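Local coordinates for DNA repair protein RAD7 (Saccharomyces cerevisiae, PDB 5ZB2) that promotes global genome nucleotide excision repair as part of the GGR complex, the chain here being the C-terminal, leucine-rich-repeat-containing portion of the protein, at residues A[145-158]-A[166-178]. Numbering follows the deposited sequence.
Sequences EKFFVIMKGRLEEF and FTDKSLSNLLINC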
loop_
_atom_site.group_PDB
_atom_site.type_symbol
_atom_site.label_atom_id
_atom_site.label_comp_id
_atom_site.label_asym_id
_atom_site.label_seq_id
_atom_site.Cartn_x
_atom_site.Cartn_y
_atom_site.Cartn_z
ATOM N N GLU A 145 -16.460 10.461 -11.156
ATOM C CA GLU A 145 -16.747 11.866 -10.882
ATOM C C GLU A 145 -15.652 12.494 -10.027
ATOM O O GLU A 145 -15.148 13.577 -10.345
ATOM C CB GLU A 145 -18.108 12.009 -10.201
ATOM C CG GLU A 145 -18.472 13.458 -9.890
ATOM C CD GLU A 145 -19.915 13.638 -9.448
ATOM O OE1 GLU A 145 -20.619 12.624 -9.244
ATOM O OE2 GLU A 145 -20.345 14.802 -9.302
ATOM N N LYS A 146 -15.275 11.830 -8.929
ATOM C CA LYS A 146 -14.231 12.378 -8.067
ATOM C C LYS A 146 -12.927 12.564 -8.830
ATOM O O LYS A 146 -12.225 13.565 -8.644
ATOM C CB LYS A 146 -14.008 11.472 -6.859
ATOM C CG LYS A 146 -15.158 11.450 -5.877
ATOM C CD LYS A 146 -14.775 10.720 -4.601
ATOM C CE LYS A 146 -15.964 10.563 -3.668
ATOM N NZ LYS A 146 -17.011 9.672 -4.244
ATOM N N PHE A 147 -12.586 11.610 -9.695
ATOM C CA PHE A 147 -11.349 11.715 -10.462
ATOM C C PHE A 147 -11.383 12.913 -11.405
ATOM O O PHE A 147 -10.382 13.625 -11.549
ATOM C CB PHE A 147 -11.111 10.416 -11.234
ATOM C CG PHE A 147 -10.046 10.520 -12.283
ATOM C CD1 PHE A 147 -8.709 10.492 -11.938
ATOM C CD2 PHE A 147 -10.385 10.637 -13.620
ATOM C CE1 PHE A 147 -7.730 10.586 -12.902
ATOM C CE2 PHE A 147 -9.410 10.728 -14.588
ATOM C CZ PHE A 147 -8.079 10.699 -14.229
ATOM N N PHE A 148 -12.527 13.161 -12.048
ATOM C CA PHE A 148 -12.615 14.276 -12.991
ATOM C C PHE A 148 -12.622 15.623 -12.278
ATOM O O PHE A 148 -12.085 16.601 -12.808
ATOM C CB PHE A 148 -13.859 14.124 -13.863
ATOM C CG PHE A 148 -13.827 12.914 -14.755
ATOM C CD1 PHE A 148 -12.687 12.597 -15.471
ATOM C CD2 PHE A 148 -14.930 12.086 -14.864
ATOM C CE1 PHE A 148 -12.651 11.485 -16.287
ATOM C CE2 PHE A 148 -14.897 10.973 -15.675
ATOM C CZ PHE A 148 -13.758 10.672 -16.385
ATOM N N VAL A 149 -13.211 15.702 -11.082
ATOM C CA VAL A 149 -13.124 16.936 -10.303
ATOM C C VAL A 149 -11.665 17.261 -9.999
ATOM O O VAL A 149 -11.217 18.403 -10.154
ATOM C CB VAL A 149 -13.959 16.820 -9.015
ATOM C CG1 VAL A 149 -13.726 18.021 -8.096
ATOM C CG2 VAL A 149 -15.440 16.698 -9.352
ATOM N N ILE A 150 -10.900 16.255 -9.571
ATOM C CA ILE A 150 -9.492 16.468 -9.250
ATOM C C ILE A 150 -8.704 16.879 -10.486
ATOM O O ILE A 150 -7.740 17.646 -10.385
ATOM C CB ILE A 150 -8.900 15.198 -8.603
ATOM C CG1 ILE A 150 -9.562 14.948 -7.245
ATOM C CG2 ILE A 150 -7.383 15.326 -8.435
ATOM C CD1 ILE A 150 -9.204 13.626 -6.615
ATOM N N MET A 151 -9.078 16.370 -11.659
ATOM C CA MET A 151 -8.370 16.672 -12.898
ATOM C C MET A 151 -8.950 17.877 -13.632
ATOM O O MET A 151 -8.504 18.179 -14.743
ATOM C CB MET A 151 -8.393 15.449 -13.829
ATOM C CG MET A 151 -7.660 14.220 -13.290
ATOM S SD MET A 151 -5.904 14.506 -12.981
ATOM C CE MET A 151 -5.302 14.800 -14.642
ATOM N N LYS A 152 -9.929 18.557 -13.046
ATOM C CA LYS A 152 -10.556 19.715 -13.670
ATOM C C LYS A 152 -9.508 20.692 -14.190
ATOM O O LYS A 152 -8.629 21.133 -13.444
ATOM C CB LYS A 152 -11.469 20.400 -12.650
ATOM C CG LYS A 152 -12.230 21.602 -13.179
ATOM C CD LYS A 152 -13.119 22.199 -12.098
ATOM C CE LYS A 152 -13.879 23.413 -12.609
ATOM N NZ LYS A 152 -14.731 24.023 -11.549
ATOM N N GLY A 153 -9.598 21.021 -15.478
ATOM C CA GLY A 153 -8.698 21.977 -16.087
ATOM C C GLY A 153 -7.321 21.452 -16.423
ATOM O O GLY A 153 -6.539 22.179 -17.049
ATOM N N ARG A 154 -6.991 20.220 -16.033
ATOM C CA ARG A 154 -5.681 19.634 -16.294
ATOM C C ARG A 154 -5.700 18.562 -17.371
ATOM O O ARG A 154 -4.682 18.350 -18.032
ATOM C CB ARG A 154 -5.112 19.010 -15.013
ATOM C CG ARG A 154 -5.000 19.956 -13.824
ATOM C CD ARG A 154 -4.908 19.170 -12.517
ATOM N NE ARG A 154 -3.903 18.110 -12.584
ATOM C CZ ARG A 154 -3.815 17.097 -11.727
ATOM N NH1 ARG A 154 -4.677 16.990 -10.722
ATOM N NH2 ARG A 154 -2.864 16.185 -11.876
ATOM N N LEU A 155 -6.827 17.881 -17.556
ATOM C CA LEU A 155 -6.902 16.706 -18.415
ATOM C C LEU A 155 -7.130 17.146 -19.858
ATOM O O LEU A 155 -8.204 17.648 -20.201
ATOM C CB LEU A 155 -8.017 15.781 -17.935
ATOM C CG LEU A 155 -8.060 14.371 -18.513
ATOM C CD1 LEU A 155 -6.781 13.608 -18.195
ATOM C CD2 LEU A 155 -9.274 13.641 -17.963
ATOM N N GLU A 156 -6.115 16.955 -20.703
ATOM C CA GLU A 156 -6.210 17.273 -22.121
ATOM C C GLU A 156 -6.503 16.058 -22.991
ATOM O O GLU A 156 -6.964 16.227 -24.126
ATOM C CB GLU A 156 -4.907 17.923 -22.604
ATOM C CG GLU A 156 -4.584 19.242 -21.918
ATOM C CD GLU A 156 -3.166 19.716 -22.185
ATOM O OE1 GLU A 156 -2.691 20.606 -21.448
ATOM O OE2 GLU A 156 -2.523 19.198 -23.121
ATOM N N GLU A 157 -6.252 14.849 -22.494
ATOM C CA GLU A 157 -6.414 13.632 -23.280
ATOM C C GLU A 157 -6.948 12.534 -22.375
ATOM O O GLU A 157 -6.335 12.221 -21.349
ATOM C CB GLU A 157 -5.085 13.212 -23.917
ATOM C CG GLU A 157 -5.169 11.962 -24.758
ATOM C CD GLU A 157 -3.947 11.768 -25.636
ATOM O OE1 GLU A 157 -2.821 11.753 -25.094
ATOM O OE2 GLU A 157 -4.112 11.642 -26.868
ATOM N N PHE A 158 -8.087 11.954 -22.747
ATOM C CA PHE A 158 -8.691 10.881 -21.967
ATOM C C PHE A 158 -9.262 9.839 -22.913
ATOM O O PHE A 158 -10.121 10.154 -23.745
ATOM C CB PHE A 158 -9.782 11.418 -21.035
ATOM C CG PHE A 158 -10.340 10.382 -20.096
ATOM C CD1 PHE A 158 -9.573 9.891 -19.049
ATOM C CD2 PHE A 158 -11.627 9.898 -20.261
ATOM C CE1 PHE A 158 -10.076 8.936 -18.186
ATOM C CE2 PHE A 158 -12.139 8.939 -19.396
ATOM C CZ PHE A 158 -11.361 8.463 -18.357
ATOM N N PHE A 166 -18.550 2.739 -16.677
ATOM C CA PHE A 166 -18.405 4.126 -17.117
ATOM C C PHE A 166 -19.729 4.538 -17.755
ATOM O O PHE A 166 -19.975 4.284 -18.936
ATOM C CB PHE A 166 -17.239 4.272 -18.086
ATOM C CG PHE A 166 -16.853 5.697 -18.354
ATOM C CD1 PHE A 166 -16.105 6.405 -17.431
ATOM C CD2 PHE A 166 -17.238 6.329 -19.527
ATOM C CE1 PHE A 166 -15.743 7.721 -17.667
ATOM C CE2 PHE A 166 -16.879 7.645 -19.772
ATOM C CZ PHE A 166 -16.132 8.343 -18.840
ATOM N N THR A 167 -20.585 5.174 -16.968
ATOM C CA THR A 167 -21.966 5.416 -17.354
ATOM C C THR A 167 -22.119 6.781 -18.019
ATOM O O THR A 167 -21.186 7.580 -18.089
ATOM C CB THR A 167 -22.871 5.332 -16.127
ATOM O OG1 THR A 167 -22.564 6.416 -15.241
ATOM C CG2 THR A 167 -22.656 4.005 -15.397
ATOM N N ASP A 168 -23.332 7.043 -18.511
ATOM C CA ASP A 168 -23.643 8.362 -19.056
ATOM C C ASP A 168 -23.373 9.457 -18.031
ATOM O O ASP A 168 -22.862 10.531 -18.376
ATOM C CB ASP A 168 -25.101 8.399 -19.522
ATOM C CG ASP A 168 -25.303 7.706 -20.858
ATOM O OD1 ASP A 168 -24.425 7.841 -21.740
ATOM O OD2 ASP A 168 -26.335 7.022 -21.029
ATOM N N LYS A 169 -23.691 9.200 -16.760
ATOM C CA LYS A 169 -23.377 10.167 -15.713
ATOM C C LYS A 169 -21.882 10.454 -15.665
ATOM O O LYS A 169 -21.468 11.609 -15.511
ATOM C CB LYS A 169 -23.866 9.652 -14.361
ATOM C CG LYS A 169 -23.826 10.686 -13.246
ATOM C CD LYS A 169 -24.304 10.099 -11.923
ATOM C CE LYS A 169 -24.712 11.186 -10.935
ATOM N NZ LYS A 169 -23.618 12.158 -10.655
ATOM N N SER A 170 -21.056 9.414 -15.798
ATOM C CA SER A 170 -19.608 9.601 -15.760
ATOM C C SER A 170 -19.129 10.418 -16.948
ATOM O O SER A 170 -18.233 11.258 -16.812
ATOM C CB SER A 170 -18.906 8.243 -15.736
ATOM O OG SER A 170 -19.510 7.381 -14.789
ATOM N N LEU A 171 -19.700 10.169 -18.129
ATOM C CA LEU A 171 -19.374 10.975 -19.300
ATOM C C LEU A 171 -19.731 12.441 -19.078
ATOM O O LEU A 171 -18.956 13.338 -19.435
ATOM C CB LEU A 171 -20.105 10.426 -20.525
ATOM C CG LEU A 171 -19.927 11.211 -21.826
ATOM C CD1 LEU A 171 -18.472 11.199 -22.264
ATOM C CD2 LEU A 171 -20.823 10.648 -22.910
ATOM N N SER A 172 -20.906 12.707 -18.498
ATOM C CA SER A 172 -21.292 14.085 -18.211
ATOM C C SER A 172 -20.292 14.757 -17.277
ATOM O O SER A 172 -19.914 15.914 -17.491
ATOM C CB SER A 172 -22.695 14.126 -17.606
ATOM O OG SER A 172 -23.666 13.715 -18.548
ATOM N N ASN A 173 -19.848 14.047 -16.235
ATOM C CA ASN A 173 -18.886 14.635 -15.308
ATOM C C ASN A 173 -17.529 14.850 -15.968
ATOM O O ASN A 173 -16.817 15.796 -15.616
ATOM C CB ASN A 173 -18.741 13.757 -14.066
ATOM C CG ASN A 173 -20.024 13.664 -13.265
ATOM O OD1 ASN A 173 -20.483 12.573 -12.931
ATOM N ND2 ASN A 173 -20.611 14.814 -12.952
ATOM N N LEU A 174 -17.148 13.990 -16.913
ATOM C CA LEU A 174 -15.937 14.241 -17.687
ATOM C C LEU A 174 -16.066 15.533 -18.482
ATOM O O LEU A 174 -15.164 16.380 -18.471
ATOM C CB LEU A 174 -15.657 13.071 -18.630
ATOM C CG LEU A 174 -14.597 13.342 -19.704
ATOM C CD1 LEU A 174 -13.264 13.683 -19.062
ATOM C CD2 LEU A 174 -14.450 12.158 -20.649
ATOM N N LEU A 175 -17.184 15.693 -19.189
ATOM C CA LEU A 175 -17.357 16.855 -20.052
ATOM C C LEU A 175 -17.549 18.124 -19.234
ATOM O O LEU A 175 -16.961 19.163 -19.547
ATOM C CB LEU A 175 -18.542 16.632 -20.987
ATOM C CG LEU A 175 -18.379 15.468 -21.964
ATOM C CD1 LEU A 175 -19.656 15.253 -22.760
ATOM C CD2 LEU A 175 -17.198 15.705 -22.890
ATOM N N ILE A 176 -18.362 18.054 -18.178
ATOM C CA ILE A 176 -18.576 19.218 -17.326
ATOM C C ILE A 176 -17.257 19.698 -16.732
ATOM O O ILE A 176 -16.980 20.901 -16.704
ATOM C CB ILE A 176 -19.613 18.890 -16.235
ATOM C CG1 ILE A 176 -20.999 18.733 -16.866
ATOM C CG2 ILE A 176 -19.637 19.980 -15.163
ATOM C CD1 ILE A 176 -22.083 18.280 -15.903
ATOM N N ASN A 177 -16.418 18.774 -16.257
ATOM C CA ASN A 177 -15.200 19.166 -15.553
ATOM C C ASN A 177 -14.006 19.399 -16.472
ATOM O O ASN A 177 -13.124 20.195 -16.128
ATOM C CB ASN A 177 -14.829 18.106 -14.512
ATOM C CG ASN A 177 -15.735 18.144 -13.299
ATOM O OD1 ASN A 177 -15.564 18.982 -12.414
ATOM N ND2 ASN A 177 -16.706 17.238 -13.251
ATOM N N CYS A 178 -13.948 18.737 -17.630
ATOM C CA CYS A 178 -12.764 18.793 -18.477
ATOM C C CYS A 178 -13.061 19.077 -19.943
ATOM O O CYS A 178 -12.122 19.116 -20.746
ATOM C CB CYS A 178 -11.982 17.474 -18.375
ATOM S SG CYS A 178 -11.687 16.923 -16.676
HETATM O O HOH W 1 -21.365 10.442 -10.050
#
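Phe148 fits as a knob into a hole on helix 168-178 formed by Ser170, Asn173, Leu174 and Asn177. Leu174 lies over one face of its ring, with CB 3.8 Å from the ring centroid, a CH-pi contact. CG of Phe148 stands anti to its carbonyl carbon (chi1 -65°), which sends the ring inward, where CZ meets Phe166 CE1 at 3.8 Å, edge to edge. From the strand side, Phe158 sets CD2 3.6 Å from Leu174 CD2, while Leu155 CB rests 4.0 Å from Cys178 SG. Shrinking Phe148 to an alanine would probably open a gap over Leu174 and take away the ring edge that meets Phe166 CE1.

At the Glu145 end the border of the contact is polar. The Glu145 carboxylate stacks on the Asn173 amide, their planes 15° apart, and OE1 forms a long, weak salt bridge to Lys169 NZ (3.3 Å). Further along, Asn177 ND2 donates to Asn173 O (2.8 Å, nearly straight), a bond that holds its amide beside Val149. Behind this shell, Trp144 meets Phe166 edge-to-face, and both Glu141 and Trp144 touch Ser170. Segments 145-150 and 168-178 run nearly parallel, 9° apart with axes 8.8 Å from each other at closest, as expected of successive helices on the outer face of a leucine-rich-repeat solenoid whose parallel strands include 157-161.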